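Local coordinates for Agap007691-pb (Anopheles gambiae, PDB 5C98), which belongs to the serpin family of serine protease inhibitors and may inhibit such an enzyme, although its own function has not been established, at residues 14-18 against 81-85. Residues are numbered along the deposited sequence; the frame is centred on the assembly and turned at random.
Sequences DDAIV and QQQRL
Asp14 and Arg84 form a salt bridge at the surface, and a single carboxylate oxygen takes most of it. Arg84 NH1 donates to Asp14 OD1 over 3.0 Å, nearly straight at 159°, and arrives on the syn lone pair, the side where OD2 sits. Arg84 NH2 also reaches Asp14 OD1, at 3.5 Å, but this second bond is bent and weak. OD1 therefore lies at the guanidinium edge, close to its plane, between the two terminal nitrogens, while the carboxylate plane is turned 64° from that of the guanidinium, so the two groups do not form the coplanar, side-by-side pair in which each oxygen meets its own nitrogen. Arg84 leaves its helix extended, and a bend at chi3 (60°) swings the guanidinium round to the acid. Asp14 is the first modelled residue of the chain; its backbone O accepts the hydrogen bond from Val18 N. The bridge ties the N-terminal end of the first helix, helix A of the serpin fold, to helix 75-89, which corresponds to helix D. One turn on, Ile17 points at helix 75-89 and packs beside the bridge. Its CD1 comes up to the edge of the guanidinium, 3.7 Å from Arg84 NH2, and lies equally close to NE2 of Gln81, whose side chain comes from the opposite direction. That amide is steadied from its other end, where OE1 is hydrogen-bonded to Arg47 of helix 43-51. With CG2 anti to the backbone N, the other branch of Ile17 meets Leu85 tip to tip, CG2 to CD1 at 3.9 Å. Leu85 is buried and also packs on Tyr44, Arg47 and Leu48, which brings helix 43-51 in behind the contact.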
loop_
_atom_site.group_PDB
_atom_site.type_symbol
_atom_site.label_atom_id
_atom_site.label_comp_id
_atom_site.label_asym_id
_atom_site.label_seq_id
_atom_site.Cartn_x
_atom_site.Cartn_y
_atom_site.Cartn_z
ATOM N N ASP A 14 -12.632 17.185 -0.942
ATOM C CA ASP A 14 -11.588 16.397 -0.276
ATOM C C ASP A 14 -12.129 15.438 0.782
ATOM O O ASP A 14 -11.642 14.320 0.894
ATOM C CB ASP A 14 -10.545 17.314 0.377
ATOM C CG ASP A 14 -9.422 17.718 -0.580
ATOM O OD1 ASP A 14 -8.956 16.870 -1.385
ATOM O OD2 ASP A 14 -8.989 18.888 -0.510
ATOM N N ASP A 15 -13.103 15.877 1.584
ATOM C CA ASP A 15 -13.721 14.983 2.562
ATOM C C ASP A 15 -14.292 13.748 1.885
ATOM O O ASP A 15 -14.115 12.621 2.373
ATOM C CB ASP A 15 -14.848 15.716 3.291
ATOM C CG ASP A 15 -14.345 16.626 4.381
ATOM O OD1 ASP A 15 -13.120 16.857 4.441
ATOM O OD2 ASP A 15 -15.178 17.117 5.172
ATOM N N ALA A 16 -14.941 13.945 0.739
ATOM C CA ALA A 16 -15.532 12.846 -0.012
ATOM C C ALA A 16 -14.466 11.917 -0.576
ATOM O O ALA A 16 -14.670 10.702 -0.611
ATOM C CB ALA A 16 -16.387 13.399 -1.151
ATOM N N ILE A 17 -13.348 12.464 -1.063
ATOM C CA ILE A 17 -12.265 11.629 -1.586
ATOM C C ILE A 17 -11.719 10.724 -0.487
ATOM O O ILE A 17 -11.498 9.528 -0.702
ATOM C CB ILE A 17 -11.150 12.511 -2.185
ATOM C CG1 ILE A 17 -11.626 13.159 -3.486
ATOM C CG2 ILE A 17 -9.898 11.695 -2.452
ATOM C CD1 ILE A 17 -10.800 14.377 -3.920
ATOM N N VAL A 18 -11.473 11.285 0.704
ATOM C CA VAL A 18 -10.939 10.485 1.810
ATOM C C VAL A 18 -11.931 9.420 2.237
ATOM O O VAL A 18 -11.557 8.266 2.496
ATOM C CB VAL A 18 -10.527 11.378 2.994
ATOM C CG1 VAL A 18 -10.183 10.522 4.230
ATOM C CG2 VAL A 18 -9.371 12.243 2.616
ATOM N N GLN A 81 -7.377 16.280 -10.583
ATOM C CA GLN A 81 -7.498 15.658 -9.266
ATOM C C GLN A 81 -6.367 14.654 -9.040
ATOM O O GLN A 81 -5.742 14.630 -7.973
ATOM C CB GLN A 81 -8.867 14.987 -9.141
ATOM C CG GLN A 81 -9.093 14.180 -7.855
ATOM C CD GLN A 81 -10.341 13.291 -7.920
ATOM O OE1 GLN A 81 -10.287 12.153 -8.360
ATOM N NE2 GLN A 81 -11.470 13.838 -7.504
ATOM N N GLN A 82 -6.096 13.810 -10.027
ATOM C CA GLN A 82 -5.026 12.835 -9.868
ATOM C C GLN A 82 -3.716 13.552 -9.573
ATOM O O GLN A 82 -2.972 13.152 -8.675
ATOM C CB GLN A 82 -4.906 11.982 -11.130
ATOM C CG GLN A 82 -4.041 10.738 -10.982
ATOM C CD GLN A 82 -2.553 11.003 -11.044
ATOM O OE1 GLN A 82 -2.102 12.080 -11.427
ATOM N NE2 GLN A 82 -1.784 10.002 -10.709
ATOM N N GLN A 83 -3.449 14.635 -10.297
ATOM C CA GLN A 83 -2.181 15.344 -10.142
ATOM C C GLN A 83 -2.047 15.891 -8.731
ATOM O O GLN A 83 -0.987 15.805 -8.114
ATOM C CB GLN A 83 -2.095 16.490 -11.155
ATOM C CG GLN A 83 -1.861 16.051 -12.577
ATOM C CD GLN A 83 -1.872 17.213 -13.540
ATOM O OE1 GLN A 83 -2.899 17.861 -13.746
ATOM N NE2 GLN A 83 -0.713 17.523 -14.088
ATOM N N ARG A 84 -3.105 16.523 -8.238
ATOM C CA ARG A 84 -3.081 17.118 -6.909
ATOM C C ARG A 84 -2.902 16.045 -5.843
ATOM O O ARG A 84 -2.098 16.198 -4.912
ATOM C CB ARG A 84 -4.392 17.891 -6.712
ATOM C CG ARG A 84 -4.510 18.647 -5.411
ATOM C CD ARG A 84 -5.788 19.504 -5.400
ATOM N NE ARG A 84 -7.000 18.705 -5.562
ATOM C CZ ARG A 84 -7.587 18.022 -4.584
ATOM N NH1 ARG A 84 -7.069 18.031 -3.363
ATOM N NH2 ARG A 84 -8.694 17.328 -4.821
ATOM N N LEU A 85 -3.649 14.954 -5.957
ATOM C CA LEU A 85 -3.584 13.915 -4.935
ATOM C C LEU A 85 -2.246 13.199 -4.951
ATOM O O LEU A 85 -1.704 12.872 -3.884
ATOM C CB LEU A 85 -4.716 12.920 -5.133
ATOM C CG LEU A 85 -6.122 13.499 -4.929
ATOM C CD1 LEU A 85 -7.128 12.390 -5.150
ATOM C CD2 LEU A 85 -6.327 14.108 -3.559
#